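Local coordinates for putative phosphatase (DUF442) (Shewanella putrefaciens CN-32, PDB 3GXH), which is probably a tyrosine or dual-specificity-type protein phosphatase, removing phosphate groups through a cysteine-based signature loop, although its substrate is not established, at residues A[45-50]-A[73-78]; A[11-16]-A[103-108]; A[25-30]-A[54-59]. All blocks are in the same frame, centred on the assembly; numbering follows the deposited sequence.

Overall arrangement
From the N terminus, the chain first lays down 11-16, whose partner 103-108 comes only after all five strands of the sheet. Contact 2 therefore closes the widest loop, and the other two nest inside it. Contact 3 starts at 25-30, after strand 22-25, and closes on 54-59 ahead of helix 59-65. Contact 1 starts between those two, at the end of strand 43-46, and closes later on 73-78, so contacts 1 and 3 cross along the chain. All three lie about 10 to 13 Å apart, centre to centre. Together they tie the loop leading into strand 16-19 and the loops leaving strands 22-25, 43-46, 69-72 and 100-103 around the probable phosphate-binding loop.

Contact 1: residues A[45-50]-A[73-78]; sequences INLMPD and IPVDWQ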
loop_
_atom_site.group_PDB
_atom_site.type_symbol
_atom_site.label_atom_id
_atom_site.label_comp_id
_atom_site.label_asym_id
_atom_site.label_seq_id
_atom_site.Cartn_x
_atom_site.Cartn_y
_atom_site.Cartn_z
ATOM N N ILE A 45 0.104 2.738 6.134
ATOM C CA ILE A 45 0.059 1.291 6.305
ATOM C C ILE A 45 1.277 0.730 5.607
ATOM O O ILE A 45 1.415 0.844 4.404
ATOM C CB ILE A 45 -1.252 0.656 5.797
ATOM C CG1 ILE A 45 -2.457 1.340 6.457
ATOM C CG2 ILE A 45 -1.191 -0.860 6.032
ATOM C CD1 ILE A 45 -3.776 0.814 5.932
ATOM N N ASN A 46 2.191 0.158 6.395
ATOM C CA ASN A 46 3.492 -0.331 5.927
ATOM C C ASN A 46 3.449 -1.830 5.848
ATOM O O ASN A 46 3.212 -2.520 6.841
ATOM C CB ASN A 46 4.560 0.090 6.922
ATOM C CG ASN A 46 5.940 -0.380 6.558
ATOM O OD1 ASN A 46 6.205 -0.813 5.402
ATOM N ND2 ASN A 46 6.824 -0.350 7.569
ATOM N N LEU A 47 3.637 -2.344 4.624
ATOM C CA LEU A 47 3.686 -3.804 4.331
ATOM C C LEU A 47 5.109 -4.363 4.241
ATOM O O LEU A 47 5.279 -5.547 4.020
ATOM C CB LEU A 47 2.947 -4.131 3.026
ATOM C CG LEU A 47 1.537 -3.607 2.869
ATOM C CD1 LEU A 47 0.963 -4.020 1.522
ATOM C CD2 LEU A 47 0.585 -4.017 4.016
HETATM N N MSE A 48 6.103 -3.491 4.363
HETATM C CA MSE A 48 7.500 -3.888 4.257
HETATM C C MSE A 48 8.027 -4.425 5.576
HETATM O O MSE A 48 8.049 -3.708 6.555
HETATM C CB MSE A 48 8.315 -2.674 3.826
HETATM C CG MSE A 48 9.810 -2.883 3.782
HETATM SE SE MSE A 48 10.678 -1.263 3.188
HETATM C CE MSE A 48 12.451 -1.985 2.790
ATOM N N PRO A 49 8.527 -5.658 5.608
ATOM C CA PRO A 49 9.096 -6.154 6.858
ATOM C C PRO A 49 10.242 -5.279 7.367
ATOM O O PRO A 49 11.160 -4.882 6.613
ATOM C CB PRO A 49 9.620 -7.558 6.473
ATOM C CG PRO A 49 8.768 -7.981 5.335
ATOM C CD PRO A 49 8.541 -6.698 4.561
ATOM N N ASP A 50 10.224 -5.032 8.685
ATOM C CA ASP A 50 11.265 -4.252 9.366
ATOM C C ASP A 50 12.612 -4.943 9.189
ATOM O O ASP A 50 13.640 -4.276 9.243
ATOM C CB ASP A 50 10.978 -4.190 10.876
ATOM C CG ASP A 50 9.851 -3.252 11.269
ATOM O OD1 ASP A 50 9.471 -2.356 10.525
ATOM O OD2 ASP A 50 9.435 -3.437 12.443
ATOM N N ILE A 73 1.802 -4.039 8.932
ATOM C CA ILE A 73 1.322 -5.345 8.495
ATOM C C ILE A 73 2.384 -5.937 7.572
ATOM O O ILE A 73 2.248 -5.866 6.339
ATOM C CB ILE A 73 -0.088 -5.245 7.839
ATOM C CG1 ILE A 73 -1.088 -4.593 8.765
ATOM C CG2 ILE A 73 -0.591 -6.652 7.394
ATOM C CD1 ILE A 73 -2.426 -4.256 8.154
ATOM N N PRO A 74 3.447 -6.518 8.132
ATOM C CA PRO A 74 4.521 -6.948 7.247
ATOM C C PRO A 74 4.106 -8.140 6.422
ATOM O O PRO A 74 3.522 -9.089 6.944
ATOM C CB PRO A 74 5.627 -7.349 8.235
ATOM C CG PRO A 74 4.919 -7.694 9.514
ATOM C CD PRO A 74 3.789 -6.689 9.562
ATOM N N VAL A 75 4.472 -8.141 5.152
ATOM C CA VAL A 75 4.065 -9.202 4.221
ATOM C C VAL A 75 5.348 -9.841 3.713
ATOM O O VAL A 75 6.251 -9.176 3.180
ATOM C CB VAL A 75 3.270 -8.633 3.046
ATOM C CG1 VAL A 75 2.937 -9.727 2.008
ATOM C CG2 VAL A 75 1.996 -7.981 3.558
ATOM N N ASP A 76 5.421 -11.170 3.888
ATOM C CA ASP A 76 6.536 -11.936 3.402
ATOM C C ASP A 76 6.410 -12.099 1.901
ATOM O O ASP A 76 5.396 -12.566 1.408
ATOM C CB ASP A 76 6.533 -13.331 4.074
ATOM C CG ASP A 76 7.688 -14.191 3.589
ATOM O OD1 ASP A 76 8.811 -13.910 3.975
ATOM O OD2 ASP A 76 7.467 -15.125 2.811
ATOM N N TRP A 77 7.458 -11.750 1.169
ATOM C CA TRP A 77 7.435 -11.855 -0.299
ATOM C C TRP A 77 7.245 -13.261 -0.800
ATOM O O TRP A 77 6.487 -13.472 -1.759
ATOM C CB TRP A 77 8.738 -11.287 -0.904
ATOM C CG TRP A 77 8.716 -11.355 -2.389
ATOM C CD1 TRP A 77 9.457 -12.179 -3.172
ATOM C CD2 TRP A 77 7.904 -10.596 -3.272
ATOM N NE1 TRP A 77 9.135 -11.998 -4.488
ATOM C CE2 TRP A 77 8.165 -11.037 -4.573
ATOM C CE3 TRP A 77 6.921 -9.604 -3.077
ATOM C CZ2 TRP A 77 7.544 -10.472 -5.685
ATOM C CZ3 TRP A 77 6.323 -9.058 -4.168
ATOM C CH2 TRP A 77 6.617 -9.487 -5.444
ATOM N N GLN A 78 7.914 -14.241 -0.191
ATOM C CA GLN A 78 7.863 -15.626 -0.664
ATOM C C GLN A 78 6.605 -16.368 -0.195
ATOM O O GLN A 78 6.301 -17.480 -0.663
ATOM C CB GLN A 78 9.120 -16.371 -0.194
ATOM C CG GLN A 78 9.364 -17.702 -0.909
ATOM C CD GLN A 78 10.592 -18.432 -0.377
ATOM O OE1 GLN A 78 11.163 -18.035 0.637
ATOM N NE2 GLN A 78 10.995 -19.504 -1.054
#
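Asn46 and Leu47 meet Ile73 and Val75 where two neighbouring parallel strands of the central sheet run out. The tight part is this backbone pairing, with the buried Leu47 and Val75 beside it. Ile73 N donates to Asn46 O at 2.9 Å, and Val75 N to Leu47 O, also at 2.9 Å. Between these bonds Leu47 CA brings its hydrogen to Ile73 O, a CA-H...O contact of 3.2 Å.

Leu47 CG is anti to the carbonyl carbon (chi1 -51°), and from there its CD2 branch comes alongside Ile73, 4.1 Å from Ile73 CB; the two side chains point the same way. Leu47 CB meets Val75 CG2 at 4.0 Å, and Ile45 CG2 lies beside Ile73 CD1. Asn46, buried as well, bends back on its own segment: OD1 accepts from Met48 N (selenomethionine), the donor standing above the carbonyl plane, in an Asx turn where the chain leaves the strand, while ND2 bonds to Tyr70 OH.

The proline side is the more exposed one. Pro49 sets its ring against Pro74, CG to CB at 4.3 Å, and brings CG to 3.5 Å from Val75 O. Beyond this pair of partly exposed rings Asp50 and Asp76 turn to solvent.

Two helices close the apolar side: Phe88 and Met92 of helix 82-94 cover Ile45, while Phe113 of helix 108-120 touches both Leu47 and Val75. Arg109, at the start of the latter helix, donates through NE to Val75 O, and strand 100-103 flanks 43-46 on its other edge.

Contact 2: residues A[11-16]-A[103-108]; sequences GIRALQ and HCLANY. With SO4 (sulfate ion), chain D; SO4 (sulfate ion), chain F; SO4 (sulfate ion), chain E; EDO (1,2-ethanediol), chain G.
Asn107 ND2 is held by two oxygens, Ala14 O across the contact and Ser24 OG on strand 22-25. The bond to Ala14 O measures 2.9 Å; it is bent at the hydrogen (137°), although the donor stands nearly along the C=O axis of the acceptor. A chi1 of -153° puts Asn107 CG anti to the backbone N, on the side of Ala14, and Asn107 CB packs 3.7 Å from Ala14 CB, in the type II turn Ile12-Leu15.

Arg13 reaches over the other flank. Its extended chain crosses Leu105 obliquely, CD 3.4 Å from Leu105 O, and Leu105 O and Ala106 CA lie over one face of the guanidinium. At the rim, in plane, NH2 donates to O3 of the chain E sulfate and NH1 to O2 of the ethanediol, both probably from the crystallisation liquor.

Another sulfate, chain D, sits in the cradle of 103-108. Leu105 N donates to its O3 at 2.8 Å and Tyr108 N to its O1 at 2.9 Å. Ala106 N adds a bond to O3 and a weak one to O1, and Arg109 N another. Cys104 SG lies 3.3 Å from O4. Four residues separate Cys104 from Arg109, one fewer than in the classical HCX5R phosphatase loop, which this one otherwise resembles in wrapping backbone N-H groups round the anion; the sulfate probably stands in for phosphate.

The loop links strand 100-103 to helix 108-120, whose N-terminal end faces the anion, while 11-16 leads into the edge strand 16-19.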
loop_
_atom_site.group_PDB
_atom_site.type_symbol
_atom_site.label_atom_id
_atom_site.label_comp_id
_atom_site.label_asym_id
_atom_site.label_seq_id
_atom_site.Cartn_x
_atom_site.Cartn_y
_atom_site.Cartn_z
ATOM N N GLY A 11 7.935 12.695 -6.087
ATOM C CA GLY A 11 9.302 12.215 -5.861
ATOM C C GLY A 11 9.361 10.974 -5.023
ATOM O O GLY A 11 10.427 10.364 -4.921
ATOM N N ILE A 12 8.236 10.510 -4.462
ATOM C CA ILE A 12 8.188 9.248 -3.714
ATOM C C ILE A 12 8.258 8.069 -4.683
ATOM O O ILE A 12 7.555 7.978 -5.708
ATOM C CB ILE A 12 6.961 9.170 -2.824
ATOM C CG1 ILE A 12 7.033 10.289 -1.825
ATOM C CG2 ILE A 12 6.827 7.824 -2.132
ATOM C CD1 ILE A 12 5.735 10.516 -1.037
ATOM N N ARG A 13 9.182 7.171 -4.357
ATOM C CA ARG A 13 9.394 6.011 -5.178
ATOM C C ARG A 13 8.120 5.252 -5.492
ATOM O O ARG A 13 7.378 4.886 -4.601
ATOM C CB ARG A 13 10.378 5.023 -4.478
ATOM C CG ARG A 13 10.789 3.817 -5.287
ATOM C CD ARG A 13 11.811 3.002 -4.542
ATOM N NE ARG A 13 12.222 1.872 -5.350
ATOM C CZ ARG A 13 13.187 1.030 -4.968
ATOM N NH1 ARG A 13 13.801 1.195 -3.810
ATOM N NH2 ARG A 13 13.472 0.000 -5.755
ATOM N N ALA A 14 7.871 5.014 -6.778
ATOM C CA ALA A 14 6.750 4.185 -7.249
ATOM C C ALA A 14 5.392 4.629 -6.740
ATOM O O ALA A 14 4.465 3.811 -6.626
ATOM C CB ALA A 14 6.999 2.702 -6.944
ATOM N N LEU A 15 5.226 5.922 -6.488
ATOM C CA LEU A 15 3.926 6.443 -6.022
ATOM C C LEU A 15 2.849 6.400 -7.081
ATOM O O LEU A 15 3.057 6.828 -8.229
ATOM C CB LEU A 15 4.071 7.845 -5.429
ATOM C CG LEU A 15 2.770 8.293 -4.684
ATOM C CD1 LEU A 15 3.018 8.855 -3.331
ATOM C CD2 LEU A 15 2.170 9.291 -5.584
ATOM N N GLN A 16 1.695 5.872 -6.703
ATOM C CA GLN A 16 0.552 5.797 -7.592
ATOM C C GLN A 16 -0.704 6.008 -6.814
ATOM O O GLN A 16 -1.026 5.218 -5.896
ATOM C CB GLN A 16 0.472 4.424 -8.273
ATOM C CG GLN A 16 -0.632 4.331 -9.347
ATOM C CD GLN A 16 -0.594 3.041 -10.153
ATOM O OE1 GLN A 16 0.465 2.471 -10.396
ATOM N NE2 GLN A 16 -1.754 2.579 -10.561
ATOM N N HIS A 103 2.147 1.211 1.571
ATOM C CA HIS A 103 3.431 1.139 0.877
ATOM C C HIS A 103 4.256 -0.045 1.244
ATOM O O HIS A 103 4.030 -0.723 2.239
ATOM C CB HIS A 103 4.235 2.427 1.133
ATOM C CG HIS A 103 4.987 2.418 2.426
ATOM N ND1 HIS A 103 6.261 1.863 2.516
ATOM C CD2 HIS A 103 4.691 2.892 3.659
ATOM C CE1 HIS A 103 6.684 1.991 3.772
ATOM N NE2 HIS A 103 5.750 2.583 4.487
ATOM N N CYS A 104 5.292 -0.229 0.445
ATOM C CA CYS A 104 6.321 -1.195 0.742
ATOM C C CYS A 104 7.646 -0.592 0.228
ATOM O O CYS A 104 7.857 0.621 0.464
ATOM C CB CYS A 104 5.992 -2.575 0.150
ATOM S SG CYS A 104 5.362 -2.418 -1.540
ATOM N N LEU A 105 8.524 -1.348 -0.417
ATOM C CA LEU A 105 9.767 -0.753 -0.915
ATOM C C LEU A 105 9.603 -0.210 -2.316
ATOM O O LEU A 105 10.047 0.886 -2.599
ATOM C CB LEU A 105 10.915 -1.760 -0.886
ATOM C CG LEU A 105 12.274 -1.285 -1.403
ATOM C CD1 LEU A 105 12.730 -0.045 -0.693
ATOM C CD2 LEU A 105 13.307 -2.404 -1.337
ATOM N N ALA A 106 8.969 -0.997 -3.181
ATOM C CA ALA A 106 8.803 -0.653 -4.577
ATOM C C ALA A 106 7.392 -0.775 -5.175
ATOM O O ALA A 106 7.213 -0.813 -6.383
ATOM C CB ALA A 106 9.844 -1.437 -5.435
ATOM N N ASN A 107 6.423 -0.829 -4.285
ATOM C CA ASN A 107 5.013 -0.845 -4.606
ATOM C C ASN A 107 4.530 -2.127 -5.273
ATOM O O ASN A 107 3.473 -2.100 -5.890
ATOM C CB ASN A 107 4.577 0.399 -5.405
ATOM C CG ASN A 107 3.068 0.764 -5.195
ATOM O OD1 ASN A 107 2.381 0.183 -4.370
ATOM N ND2 ASN A 107 2.616 1.753 -5.918
ATOM N N TYR A 108 5.212 -3.262 -5.076
ATOM C CA TYR A 108 4.656 -4.535 -5.582
ATOM C C TYR A 108 3.602 -5.035 -4.596
ATOM O O TYR A 108 2.408 -5.142 -4.919
ATOM C CB TYR A 108 5.722 -5.586 -5.756
ATOM C CG TYR A 108 6.510 -5.454 -7.025
ATOM C CD1 TYR A 108 7.392 -4.419 -7.226
ATOM C CD2 TYR A 108 6.434 -6.429 -7.989
ATOM C CE1 TYR A 108 8.196 -4.372 -8.379
ATOM C CE2 TYR A 108 7.218 -6.379 -9.170
ATOM C CZ TYR A 108 8.090 -5.330 -9.333
ATOM O OH TYR A 108 8.906 -5.261 -10.474
HETATM S S SO4 D . 8.082 -4.594 -2.876
HETATM O O1 SO4 D . 7.821 -3.667 -3.934
HETATM O O2 SO4 D . 9.105 -5.566 -3.259
HETATM O O3 SO4 D . 8.548 -3.876 -1.696
HETATM O O4 SO4 D . 6.816 -5.247 -2.492
HETATM S S SO4 F . 9.971 4.747 -9.482
HETATM O O1 SO4 F . 9.289 4.637 -10.734
HETATM O O2 SO4 F . 9.700 3.546 -8.717
HETATM O O3 SO4 F . 11.446 4.821 -9.628
HETATM O O4 SO4 F . 9.515 5.905 -8.834
HETATM S S SO4 E . 11.767 -1.367 -9.427
HETATM O O1 SO4 E . 11.188 -0.193 -10.099
HETATM O O2 SO4 E . 12.639 -2.169 -10.300
HETATM O O3 SO4 E . 12.506 -0.915 -8.264
HETATM O O4 SO4 E . 10.614 -2.124 -9.068
HETATM C C1 EDO G . 13.836 4.539 -0.007
HETATM O O1 EDO G . 13.397 5.583 0.565
HETATM C C2 EDO G . 13.550 4.594 -1.520
HETATM O O2 EDO G . 14.104 3.435 -2.107
#

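Contact 3: residues A[25-30]-A[54-59]; sequences SGLPNE and DAHPDE. With EDO (1,2-ethanediol), chain G.
Beside the probable phosphate-binding loop, between the approaches to helices 30-38 and 59-65, Leu27 packs against His56 and Glu59. Leu27 enters from the 25-30 side with CG anti to its backbone N (chi1 -179°), and its two methyls part company: CD2 rests 3.4 Å from Asp54 O, while CD1 lies 3.8 Å from His56 CD2 and 3.6 Å from Glu59 OE1. The side chain of Leu27 runs antiparallel to those of His56 and Glu59, passing alongside them.

His56 supplies the polar link. Its NE2 donates to Pro28 O at 2.8 Å and an angle of 167° at the hydrogen, nearly straight; the oxygen lies in the plane of the imidazole, and the donor in the plane of the carbonyl. Since both flat groups share this bond in plane, it helps fix the rotation of the ring. Asn29 CA comes to the same ring edge, 4.1 Å from His56 CE1.

Each segment carries its N-cap one residue before its end. Asn29 OD1 caps helix 30-38, with Gln32 OE1 accepting from Asn29 N; Asp58 OD1 caps helix 59-65 through Lys61 N. One residue further on, Glu59 stretches its extended chain back inward, and its OE2 bonds to NE2 of His103, the histidine before Cys104 in the probable phosphate-binding loop. That carboxylate probably helps hold the His103 ring in place.

An ethanediol donates from O1 to Leu27 O at 2.8 Å, and Phe33 of helix 30-38 touches both Pro28 and Glu59.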
loop_
_atom_site.group_PDB
_atom_site.type_symbol
_atom_site.label_atom_id
_atom_site.label_comp_id
_atom_site.label_asym_id
_atom_site.label_seq_id
_atom_site.Cartn_x
_atom_site.Cartn_y
_atom_site.Cartn_z
ATOM N N SER A 25 2.568 3.184 -2.706
ATOM C CA SER A 25 3.918 3.571 -3.086
ATOM C C SER A 25 4.964 2.600 -2.649
ATOM O O SER A 25 4.709 1.630 -1.930
ATOM C CB SER A 25 4.264 4.954 -2.529
ATOM O OG SER A 25 4.551 4.976 -1.136
ATOM N N GLY A 26 6.175 2.908 -3.079
ATOM C CA GLY A 26 7.360 2.379 -2.470
ATOM C C GLY A 26 7.758 3.149 -1.238
ATOM O O GLY A 26 6.967 3.837 -0.602
ATOM N N LEU A 27 9.035 3.023 -0.820
ATOM C CA LEU A 27 9.398 3.452 0.530
ATOM C C LEU A 27 9.675 4.939 0.611
ATOM O O LEU A 27 10.651 5.396 0.017
ATOM C CB LEU A 27 10.652 2.684 0.977
ATOM C CG LEU A 27 11.181 2.980 2.395
ATOM C CD1 LEU A 27 10.128 2.720 3.421
ATOM C CD2 LEU A 27 12.419 2.118 2.635
ATOM N N PRO A 28 8.876 5.703 1.342
ATOM C CA PRO A 28 9.228 7.115 1.542
ATOM C C PRO A 28 10.475 7.276 2.376
ATOM O O PRO A 28 10.649 6.488 3.301
ATOM C CB PRO A 28 7.985 7.724 2.258
ATOM C CG PRO A 28 6.900 6.700 1.949
ATOM C CD PRO A 28 7.617 5.395 2.020
ATOM N N ASN A 29 11.360 8.215 2.063
ATOM C CA ASN A 29 12.402 8.580 2.991
ATOM C C ASN A 29 11.812 9.473 4.073
ATOM O O ASN A 29 10.631 9.808 4.078
ATOM C CB ASN A 29 13.580 9.213 2.248
ATOM C CG ASN A 29 13.261 10.505 1.597
ATOM O OD1 ASN A 29 12.437 11.296 2.052
ATOM N ND2 ASN A 29 13.953 10.756 0.493
ATOM N N GLU A 30 12.607 9.832 5.072
ATOM C CA GLU A 30 12.115 10.532 6.219
ATOM C C GLU A 30 11.440 11.832 5.858
ATOM O O GLU A 30 10.303 12.119 6.279
ATOM C CB GLU A 30 13.227 10.768 7.261
ATOM C CG GLU A 30 12.740 11.531 8.487
ATOM C CD GLU A 30 13.745 11.569 9.631
ATOM O OE1 GLU A 30 14.765 10.826 9.609
ATOM O OE2 GLU A 30 13.516 12.365 10.580
ATOM N N ASP A 54 16.779 -2.554 3.877
ATOM C CA ASP A 54 16.434 -1.244 3.349
ATOM C C ASP A 54 15.423 -0.487 4.213
ATOM O O ASP A 54 15.181 0.713 4.010
ATOM C CB ASP A 54 15.899 -1.370 1.961
ATOM C CG ASP A 54 16.913 -1.933 1.009
ATOM O OD1 ASP A 54 17.863 -1.227 0.660
ATOM O OD2 ASP A 54 16.775 -3.149 0.631
ATOM N N ALA A 55 14.826 -1.178 5.189
ATOM C CA ALA A 55 13.791 -0.575 6.013
ATOM C C ALA A 55 14.316 0.480 6.937
ATOM O O ALA A 55 15.451 0.458 7.398
ATOM C CB ALA A 55 13.082 -1.662 6.859
ATOM N N HIS A 56 13.451 1.411 7.327
ATOM C CA HIS A 56 13.800 2.327 8.382
ATOM C C HIS A 56 13.974 1.550 9.672
ATOM O O HIS A 56 13.246 0.603 9.918
ATOM C CB HIS A 56 12.695 3.390 8.597
ATOM C CG HIS A 56 12.499 4.294 7.423
ATOM N ND1 HIS A 56 13.482 5.176 7.035
ATOM C CD2 HIS A 56 11.487 4.396 6.512
ATOM C CE1 HIS A 56 13.054 5.823 5.962
ATOM N NE2 HIS A 56 11.849 5.381 5.628
ATOM N N PRO A 57 14.902 1.982 10.528
ATOM C CA PRO A 57 15.039 1.288 11.830
ATOM C C PRO A 57 13.727 1.396 12.672
ATOM O O PRO A 57 13.436 0.483 13.440
ATOM C CB PRO A 57 16.168 2.010 12.505
ATOM C CG PRO A 57 17.006 2.516 11.372
ATOM C CD PRO A 57 16.028 2.877 10.272
ATOM N N ASP A 58 12.985 2.483 12.519
ATOM C CA ASP A 58 11.708 2.676 13.242
ATOM C C ASP A 58 10.819 3.588 12.415
ATOM O O ASP A 58 10.723 4.791 12.662
ATOM C CB ASP A 58 11.988 3.252 14.597
ATOM C CG ASP A 58 10.763 3.271 15.518
ATOM O OD1 ASP A 58 9.653 2.991 15.013
ATOM O OD2 ASP A 58 10.928 3.567 16.705
ATOM N N GLU A 59 10.178 2.982 11.421
ATOM C CA GLU A 59 9.316 3.738 10.547
ATOM C C GLU A 59 8.193 4.403 11.332
ATOM O O GLU A 59 7.806 5.550 11.041
ATOM C CB GLU A 59 8.772 2.903 9.400
ATOM C CG GLU A 59 7.842 3.762 8.510
ATOM C CD GLU A 59 7.453 3.137 7.218
ATOM O OE1 GLU A 59 8.314 2.620 6.481
ATOM O OE2 GLU A 59 6.228 3.218 6.923
HETATM C C1 EDO G . 13.836 4.539 -0.007
HETATM O O1 EDO G . 13.397 5.583 0.565
HETATM C C2 EDO G . 13.550 4.594 -1.520
HETATM O O2 EDO G . 14.104 3.435 -2.107
#